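PDB 1TC5: putative D-tyrosyl-tRNA(Tyr) deacylase 2 from Leishmania major, which may hydrolyse D-tyrosyl-tRNA(Tyr) into D-tyrosine and free tRNA, a possible defence against harmful effects of D-tyrosine. Local coordinates for residues H67-T72 and L86-E91; H22-V25 and K30-R33; A51-E56 and A123-R128. All blocks are in the same frame, centred on the assembly; numbering follows the deposited sequence.

Contact 1 (H67-T72 and L86-E91); sequences HTKIFT and LEECPE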
loop_
_atom_site.group_PDB
_atom_site.type_symbol
_atom_site.label_atom_id
_atom_site.label_comp_id
_atom_site.label_asym_id
_atom_site.label_seq_id
_atom_site.Cartn_x
_atom_site.Cartn_y
_atom_site.Cartn_z
ATOM N N HIS A 67 1.800 4.701 -19.312
ATOM C CA HIS A 67 2.742 4.285 -20.364
ATOM C C HIS A 67 3.846 3.365 -19.872
ATOM O O HIS A 67 4.475 2.662 -20.655
ATOM C CB HIS A 67 3.439 5.506 -21.017
ATOM C CG HIS A 67 2.492 6.474 -21.654
ATOM N ND1 HIS A 67 2.721 7.836 -21.687
ATOM C CD2 HIS A 67 1.312 6.275 -22.288
ATOM C CE1 HIS A 67 1.712 8.434 -22.295
ATOM N NE2 HIS A 67 0.845 7.509 -22.673
ATOM N N THR A 68 4.148 3.425 -18.593
ATOM C CA THR A 68 5.233 2.622 -18.038
ATOM C C THR A 68 4.778 1.168 -17.915
ATOM O O THR A 68 3.681 0.904 -17.443
ATOM C CB THR A 68 5.650 3.183 -16.652
ATOM O OG1 THR A 68 5.882 4.599 -16.770
ATOM C CG2 THR A 68 6.990 2.598 -16.179
ATOM N N LYS A 69 5.619 0.246 -18.373
ATOM C CA LYS A 69 5.366 -1.179 -18.212
ATOM C C LYS A 69 5.795 -1.547 -16.812
ATOM O O LYS A 69 6.968 -1.557 -16.516
ATOM C CB LYS A 69 6.131 -1.978 -19.252
ATOM C CG LYS A 69 5.724 -1.629 -20.705
ATOM C CD LYS A 69 6.617 -2.347 -21.737
ATOM C CE LYS A 69 6.277 -1.954 -23.175
ATOM N NZ LYS A 69 5.445 -2.969 -23.881
ATOM N N ILE A 70 4.828 -1.800 -15.939
ATOM C CA ILE A 70 5.108 -2.036 -14.529
ATOM C C ILE A 70 4.703 -3.435 -14.114
ATOM O O ILE A 70 5.531 -4.187 -13.636
ATOM C CB ILE A 70 4.360 -0.996 -13.652
ATOM C CG1 ILE A 70 4.764 0.427 -14.054
ATOM C CG2 ILE A 70 4.667 -1.237 -12.162
ATOM C CD1 ILE A 70 3.762 1.504 -13.593
ATOM N N PHE A 71 3.420 -3.762 -14.310
ATOM C CA PHE A 71 2.800 -4.960 -13.732
ATOM C C PHE A 71 2.685 -6.162 -14.690
ATOM O O PHE A 71 2.539 -6.005 -15.901
ATOM C CB PHE A 71 1.424 -4.634 -13.127
ATOM C CG PHE A 71 1.496 -3.619 -12.006
ATOM C CD1 PHE A 71 2.012 -3.965 -10.781
ATOM C CD2 PHE A 71 1.099 -2.298 -12.210
ATOM C CE1 PHE A 71 2.149 -3.003 -9.748
ATOM C CE2 PHE A 71 1.196 -1.351 -11.201
ATOM C CZ PHE A 71 1.741 -1.699 -9.967
ATOM N N THR A 72 2.712 -7.355 -14.096
ATOM C CA THR A 72 2.798 -8.638 -14.798
ATOM C C THR A 72 1.521 -9.471 -14.675
ATOM O O THR A 72 1.449 -10.588 -15.191
ATOM C CB THR A 72 3.978 -9.478 -14.222
ATOM O OG1 THR A 72 3.829 -9.613 -12.806
ATOM C CG2 THR A 72 5.343 -8.747 -14.399
ATOM N N LEU A 86 -0.563 -0.080 -18.513
ATOM C CA LEU A 86 -1.999 0.076 -18.513
ATOM C C LEU A 86 -2.470 0.473 -19.897
ATOM O O LEU A 86 -3.516 0.020 -20.339
ATOM C CB LEU A 86 -2.431 1.134 -17.493
ATOM C CG LEU A 86 -2.504 0.567 -16.092
ATOM C CD1 LEU A 86 -2.322 1.682 -15.063
ATOM C CD2 LEU A 86 -3.855 -0.196 -15.911
ATOM N N GLU A 87 -1.686 1.296 -20.597
ATOM C CA GLU A 87 -2.066 1.768 -21.925
ATOM C C GLU A 87 -2.324 0.593 -22.879
ATOM O O GLU A 87 -3.323 0.570 -23.574
ATOM C CB GLU A 87 -1.003 2.733 -22.481
ATOM C CG GLU A 87 -1.238 3.222 -23.909
ATOM C CD GLU A 87 -0.113 4.121 -24.419
ATOM O OE1 GLU A 87 1.076 3.715 -24.357
ATOM O OE2 GLU A 87 -0.415 5.255 -24.885
ATOM N N GLU A 88 -1.462 -0.415 -22.870
ATOM C CA GLU A 88 -1.640 -1.542 -23.790
ATOM C C GLU A 88 -2.689 -2.540 -23.290
ATOM O O GLU A 88 -3.002 -3.488 -23.991
ATOM C CB GLU A 88 -0.300 -2.245 -24.078
ATOM C CG GLU A 88 0.281 -3.075 -22.940
ATOM C CD GLU A 88 1.716 -3.496 -23.222
ATOM O OE1 GLU A 88 2.013 -3.903 -24.371
ATOM O OE2 GLU A 88 2.558 -3.389 -22.308
ATOM N N CYS A 89 -3.208 -2.335 -22.079
ATOM C CA CYS A 89 -4.321 -3.140 -21.563
ATOM C C CYS A 89 -5.489 -2.206 -21.153
ATOM O O CYS A 89 -5.737 -1.998 -19.979
ATOM C CB CYS A 89 -3.840 -4.007 -20.402
ATOM S SG CYS A 89 -2.411 -5.059 -20.794
ATOM N N PRO A 90 -6.206 -1.669 -22.144
ATOM C CA PRO A 90 -7.268 -0.671 -21.912
ATOM C C PRO A 90 -8.414 -1.083 -20.999
ATOM O O PRO A 90 -9.092 -0.178 -20.506
ATOM C CB PRO A 90 -7.844 -0.400 -23.322
ATOM C CG PRO A 90 -7.286 -1.494 -24.232
ATOM C CD PRO A 90 -6.028 -1.986 -23.575
ATOM N N GLU A 91 -8.633 -2.380 -20.805
ATOM C CA GLU A 91 -9.758 -2.888 -20.029
ATOM C C GLU A 91 -9.487 -3.059 -18.542
ATOM O O GLU A 91 -10.421 -3.308 -17.787
ATOM C CB GLU A 91 -10.204 -4.227 -20.596
ATOM C CG GLU A 91 -10.851 -4.111 -21.968
ATOM C CD GLU A 91 -11.682 -5.336 -22.302
ATOM O OE1 GLU A 91 -12.802 -5.468 -21.744
ATOM O OE2 GLU A 91 -11.216 -6.162 -23.109
HETATM O O HOH W 1 1.241 1.313 -16.534
HETATM O O HOH W 2 4.735 -5.090 -22.536
#

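Contact 2 (H22-V25 and K30-R33); sequences HLLV and KYVR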
loop_
_atom_site.group_PDB
_atom_site.type_symbol
_atom_site.label_atom_id
_atom_site.label_comp_id
_atom_site.label_asym_id
_atom_site.label_seq_id
_atom_site.Cartn_x
_atom_site.Cartn_y
_atom_site.Cartn_z
ATOM N N HIS A 22 -12.760 -2.712 -3.103
ATOM C CA HIS A 22 -13.946 -2.021 -2.593
ATOM C C HIS A 22 -13.497 -0.773 -1.827
ATOM O O HIS A 22 -12.716 -0.868 -0.877
ATOM C CB HIS A 22 -14.781 -2.906 -1.641
ATOM C CG HIS A 22 -14.969 -4.297 -2.129
ATOM N ND1 HIS A 22 -15.922 -4.636 -3.065
ATOM C CD2 HIS A 22 -14.314 -5.446 -1.824
ATOM C CE1 HIS A 22 -15.838 -5.931 -3.321
ATOM N NE2 HIS A 22 -14.876 -6.446 -2.580
ATOM N N LEU A 23 -14.006 0.386 -2.230
ATOM C CA LEU A 23 -13.638 1.649 -1.620
ATOM C C LEU A 23 -14.889 2.367 -1.083
ATOM O O LEU A 23 -15.839 2.586 -1.793
ATOM C CB LEU A 23 -12.864 2.528 -2.626
ATOM C CG LEU A 23 -12.356 3.885 -2.112
ATOM C CD1 LEU A 23 -11.371 3.707 -1.002
ATOM C CD2 LEU A 23 -11.739 4.719 -3.244
ATOM N N LEU A 24 -14.845 2.729 0.188
ATOM C CA LEU A 24 -15.906 3.446 0.862
ATOM C C LEU A 24 -15.911 4.906 0.413
ATOM O O LEU A 24 -14.890 5.606 0.497
ATOM C CB LEU A 24 -15.690 3.364 2.364
ATOM C CG LEU A 24 -16.758 3.941 3.289
ATOM C CD1 LEU A 24 -17.990 3.028 3.340
ATOM C CD2 LEU A 24 -16.171 4.129 4.659
ATOM N N VAL A 25 -17.072 5.367 -0.058
ATOM C CA VAL A 25 -17.181 6.704 -0.649
ATOM C C VAL A 25 -18.047 7.707 0.129
ATOM O O VAL A 25 -17.985 8.889 -0.168
ATOM C CB VAL A 25 -17.684 6.638 -2.106
ATOM C CG1 VAL A 25 -16.641 5.927 -2.979
ATOM C CG2 VAL A 25 -19.051 5.959 -2.189
ATOM N N LYS A 30 -21.417 2.818 1.899
ATOM C CA LYS A 30 -21.508 2.699 0.453
ATOM C C LYS A 30 -20.079 2.466 -0.102
ATOM O O LYS A 30 -19.191 3.296 0.074
ATOM C CB LYS A 30 -22.189 3.937 -0.157
ATOM C CG LYS A 30 -22.484 3.812 -1.661
ATOM C CD LYS A 30 -23.175 5.085 -2.208
ATOM C CE LYS A 30 -23.734 4.909 -3.629
ATOM N NZ LYS A 30 -22.688 4.986 -4.687
ATOM N N TYR A 31 -19.882 1.310 -0.732
ATOM C CA TYR A 31 -18.634 0.956 -1.383
ATOM C C TYR A 31 -18.809 0.902 -2.886
ATOM O O TYR A 31 -19.812 0.392 -3.385
ATOM C CB TYR A 31 -18.151 -0.401 -0.901
ATOM C CG TYR A 31 -17.769 -0.431 0.550
ATOM C CD1 TYR A 31 -18.735 -0.622 1.542
ATOM C CD2 TYR A 31 -16.435 -0.295 0.937
ATOM C CE1 TYR A 31 -18.389 -0.650 2.892
ATOM C CE2 TYR A 31 -16.074 -0.322 2.271
ATOM C CZ TYR A 31 -17.062 -0.498 3.252
ATOM O OH TYR A 31 -16.697 -0.531 4.578
ATOM N N VAL A 32 -17.808 1.421 -3.598
ATOM C CA VAL A 32 -17.713 1.280 -5.048
ATOM C C VAL A 32 -16.611 0.262 -5.370
ATOM O O VAL A 32 -15.601 0.122 -4.629
ATOM C CB VAL A 32 -17.440 2.633 -5.736
ATOM C CG1 VAL A 32 -18.591 3.567 -5.499
ATOM C CG2 VAL A 32 -16.153 3.290 -5.224
ATOM N N ARG A 33 -16.797 -0.439 -6.479
ATOM C CA ARG A 33 -16.003 -1.603 -6.782
ATOM C C ARG A 33 -15.137 -1.444 -8.016
ATOM O O ARG A 33 -15.524 -0.783 -9.006
ATOM C CB ARG A 33 -16.937 -2.787 -6.977
ATOM C CG ARG A 33 -17.671 -3.178 -5.705
ATOM C CD ARG A 33 -18.286 -4.547 -5.816
ATOM N NE ARG A 33 -17.234 -5.550 -5.967
ATOM C CZ ARG A 33 -17.433 -6.848 -6.121
ATOM N NH1 ARG A 33 -18.663 -7.341 -6.138
ATOM N NH2 ARG A 33 -16.395 -7.659 -6.236
#

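Contact 3 (A51-E56 and A123-R128); sequences APITDE and AALYDR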
loop_
_atom_site.group_PDB
_atom_site.type_symbol
_atom_site.label_atom_id
_atom_site.label_comp_id
_atom_site.label_asym_id
_atom_site.label_seq_id
_atom_site.Cartn_x
_atom_site.Cartn_y
_atom_site.Cartn_z
ATOM N N ALA A 51 7.401 25.700 -7.406
ATOM C CA ALA A 51 6.396 26.145 -8.370
ATOM C C ALA A 51 5.204 25.186 -8.469
ATOM O O ALA A 51 5.379 23.974 -8.300
ATOM N N PRO A 52 4.005 25.711 -8.758
ATOM C CA PRO A 52 2.778 24.895 -8.759
ATOM C C PRO A 52 2.641 23.971 -9.978
ATOM O O PRO A 52 3.185 24.246 -11.045
ATOM C CB PRO A 52 1.657 25.948 -8.743
ATOM C CG PRO A 52 2.249 27.147 -9.420
ATOM C CD PRO A 52 3.731 27.116 -9.123
ATOM N N ILE A 53 1.896 22.883 -9.800
ATOM C CA ILE A 53 1.779 21.834 -10.812
ATOM C C ILE A 53 0.823 22.292 -11.911
ATOM O O ILE A 53 -0.355 22.512 -11.643
ATOM C CB ILE A 53 1.280 20.497 -10.164
ATOM C CG1 ILE A 53 2.237 20.030 -9.055
ATOM C CG2 ILE A 53 1.143 19.400 -11.218
ATOM C CD1 ILE A 53 1.621 19.090 -8.017
ATOM N N THR A 54 1.334 22.449 -13.135
ATOM C CA THR A 54 0.492 22.833 -14.271
ATOM C C THR A 54 -0.304 21.634 -14.777
ATOM O O THR A 54 -0.187 20.524 -14.247
ATOM C CB THR A 54 1.322 23.439 -15.444
ATOM O OG1 THR A 54 2.256 22.479 -15.949
ATOM C CG2 THR A 54 2.186 24.613 -14.983
ATOM N N ASP A 55 -1.122 21.868 -15.800
ATOM C CA ASP A 55 -1.811 20.788 -16.499
ATOM C C ASP A 55 -0.845 19.911 -17.285
ATOM O O ASP A 55 -1.036 18.699 -17.335
ATOM C CB ASP A 55 -2.863 21.341 -17.469
ATOM C CG ASP A 55 -4.210 21.554 -16.818
ATOM O OD1 ASP A 55 -4.375 21.253 -15.622
ATOM O OD2 ASP A 55 -5.172 22.028 -17.440
ATOM N N GLU A 56 0.169 20.516 -17.913
ATOM C CA GLU A 56 1.140 19.746 -18.703
ATOM C C GLU A 56 1.913 18.788 -17.800
ATOM O O GLU A 56 2.225 17.673 -18.207
ATOM C CB GLU A 56 2.106 20.658 -19.472
ATOM N N ALA A 123 -7.114 19.253 -3.302
ATOM C CA ALA A 123 -8.432 18.924 -3.819
ATOM C C ALA A 123 -8.507 19.184 -5.329
ATOM O O ALA A 123 -9.042 18.372 -6.083
ATOM C CB ALA A 123 -9.523 19.756 -3.080
ATOM N N ALA A 124 -7.975 20.329 -5.751
ATOM C CA ALA A 124 -7.993 20.733 -7.158
ATOM C C ALA A 124 -7.118 19.836 -8.019
ATOM O O ALA A 124 -7.539 19.404 -9.087
ATOM C CB ALA A 124 -7.544 22.172 -7.305
ATOM N N LEU A 125 -5.909 19.560 -7.543
ATOM C CA LEU A 125 -4.982 18.685 -8.268
ATOM C C LEU A 125 -5.549 17.264 -8.355
ATOM O O LEU A 125 -5.449 16.611 -9.391
ATOM C CB LEU A 125 -3.597 18.680 -7.613
ATOM C CG LEU A 125 -2.784 19.993 -7.691
ATOM C CD1 LEU A 125 -1.611 19.955 -6.743
ATOM C CD2 LEU A 125 -2.286 20.223 -9.099
ATOM N N TYR A 126 -6.156 16.806 -7.267
ATOM C CA TYR A 126 -6.694 15.441 -7.190
ATOM C C TYR A 126 -7.840 15.264 -8.172
ATOM O O TYR A 126 -7.917 14.276 -8.913
ATOM C CB TYR A 126 -7.231 15.136 -5.793
ATOM C CG TYR A 126 -7.928 13.798 -5.688
ATOM C CD1 TYR A 126 -7.203 12.608 -5.757
ATOM C CD2 TYR A 126 -9.296 13.716 -5.521
ATOM C CE1 TYR A 126 -7.830 11.371 -5.690
ATOM C CE2 TYR A 126 -9.926 12.484 -5.437
ATOM C CZ TYR A 126 -9.193 11.316 -5.518
ATOM O OH TYR A 126 -9.822 10.079 -5.417
ATOM N N ASP A 127 -8.743 16.222 -8.136
ATOM C CA ASP A 127 -9.855 16.253 -9.066
ATOM C C ASP A 127 -9.385 16.277 -10.530
ATOM O O ASP A 127 -9.921 15.566 -11.380
ATOM C CB ASP A 127 -10.718 17.470 -8.759
ATOM C CG ASP A 127 -12.004 17.469 -9.526
ATOM O OD1 ASP A 127 -12.855 16.610 -9.222
ATOM O OD2 ASP A 127 -12.249 18.285 -10.440
ATOM N N ARG A 128 -8.379 17.103 -10.806
ATOM C CA ARG A 128 -7.863 17.267 -12.165
ATOM C C ARG A 128 -7.172 16.000 -12.613
ATOM O O ARG A 128 -7.341 15.555 -13.740
ATOM C CB ARG A 128 -6.920 18.469 -12.213
ATOM C CG ARG A 128 -6.605 18.990 -13.587
ATOM C CD ARG A 128 -7.724 19.793 -14.204
ATOM N NE ARG A 128 -7.422 20.193 -15.581
ATOM C CZ ARG A 128 -8.314 20.270 -16.572
ATOM N NH1 ARG A 128 -9.600 19.974 -16.383
ATOM N NH2 ARG A 128 -7.913 20.652 -17.773
#

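Contact 1 (H67-T72 and L86-E91)
Glu88 OE2 is gripped by three groups at once: the ammonium of Lys69, a water and, just before 86-91, the backbone N of Ser85. The two segments are parts of one long loop that runs from helix 55-67 to strand 93-98. Segment 86-91 opens with a type I beta turn from Leu86 to Cys89, closed by Cys89 N to Leu86 O at 2.9 Å. The direct salt bridge is weak, with Lys69 NZ 3.3 Å from Glu88 OE2. The water makes the firmer link, accepting from Lys69 NZ at 2.6 Å and donating to Glu88 OE2 at 2.8 Å. The two side chains cross at about a right angle. The first torsion of Glu88 (chi1 72°) tucks CG over its own backbone, flanked by N and C, and the straight chain that follows carries the carboxylate to the ammonium. Long charged residues suit this exposed place, because they can bridge the gap while staying hydrated.

A second water joins the backbones, donating to Thr68 O at 2.6 Å and accepting from Leu86 N at 3.0 Å; these two polar atoms are too far apart for a direct bond. Thr68 is the first residue beyond the helix, and its OG1 turns back to bond Val64 O. The backbone of Glu87 is likewise tied to this helix end, through a hydrogen bond with Leu66. On the inner side Leu86 packs on Val38 of strand 37-45, so the turn has an apolar foot beneath its charged outer side. There the His67 ring and the Glu87 carboxylate lie 38° apart in plane, and His67 CD2 comes within 3.3 Å of Glu87 OE2, a close approach without a hydrogen bond.

Contact 2 (H22-V25 and K30-R33)
This is an antiparallel strand pairing, the two arms of a beta hairpin formed by strands 20-24 and 31-34, with 31-34 outermost in the chain's three-stranded sheet. Leu23 and Val32 form the hydrogen-bonded pair: Leu23 N reaches Val32 O at 2.9 Å, in the carbonyl plane, and Val32 N returns the bond to Leu23 O. Val25 N extends the ladder to Lys30 O at 3.0 Å, with a nearly straight N-H...O angle of 167°. His22 with Arg33 and Leu24 with Tyr31 are the non-hydrogen-bonded pairs, whose side chains share one face of the sheet.

On that face Leu24 lays CD1 over the Tyr31 ring, 3.8 Å from its centroid, in a CH-pi contact offset toward the rim. CG of Leu24 stands opposite the backbone N (chi1 -174°), which brings this methyl across the ring. Arg181 of the neighbouring strand adds a cation-pi contact to the tyrosine, whose broad ring can serve both partners. Further along, His22 and Arg33 run side by side. The imidazole presents its edge to one face of the guanidinium, with His22 CE1 3.0 Å from Arg33 NE and the planes 43° apart. Arg33 finds its polar partners elsewhere, through NH1 to Lys158 O and NH2 to Gly161 O.

Branched Val32 fits the other face beside Leu23, and its CG2 presses closely on Val25 CG1 at 3.5 Å. The alternation of hydrogen-bonded and non-hydrogen-bonded pairs, with side chains on opposite faces in turn, is that of a regular antiparallel beta hairpin, here the edge of a three-stranded sheet.

Contact 3 (A51-E56 and A123-R128)
Arg128 holds the carboxylate of Asp55 side-on in a two-nitrogen salt bridge. Arg128 NE donates to Asp55 OD1 at 3.2 Å, with an N-H...O angle of 161°, and Arg128 NH2 donates to Asp55 OD2 at 3.1 Å. NE meets OD1 on its syn side, though well out of the carboxylate plane, and NH2 comes to OD2 from above that plane; OD1 itself lies close to the guanidinium plane. The two flat groups are turned only 27° apart. A bend at chi2 (76°) in Arg128 swings the guanidinium across to the aspartate, and using two nitrogens restrains its rotation.

Asp55 is the first residue of helix 55-67, where a negative side chain would be expected to interact favourably with the helix dipole. Just before it, Thr54 occupies the N-cap, its OG1 making a weak bond to Ala57 N.

Beside the charges the contact becomes apolar. Ile53 and Leu125 cross obliquely: Ile53 CD1 meets Leu125 CD1 at 3.6 Å, while the other leucine methyl, Leu125 CD2, lies 3.7 Å from Ile53 CB. Branched aliphatic residues suit this place, since each offers separate methyls to several neighbours. Leu125 also packs on Phe44 of strand 37-45, and both Ile53 and Arg128 touch Leu58. The start of helix 55-67 is thereby joined to the middle of helix 119-136, which rests on strands 37-45 and 93-98 through Tyr126.

In the fold
Contact 2 is the buried one, whereas contacts 1 and 3 are partly buried, with charged groups at their margins. Contacts 1 and 3 lie at the two ends of helix 55-67: 51-56 leads into it and 67-72 leaves it, and contact 1 is nested within the chain loop that contact 3 closes. Both approach strand 37-45, through Leu86 and Leu125. Contact 2 closes earlier in the chain and belongs to a separate three-stranded sheet. Their chemistry follows: backbone ladder bonds in contact 2, water bridges and a weak salt bridge in contact 1, a two-pronged salt bridge beside aliphatic packing in contact 3. Their centres stand 23 to 25 Å apart, and none touches another.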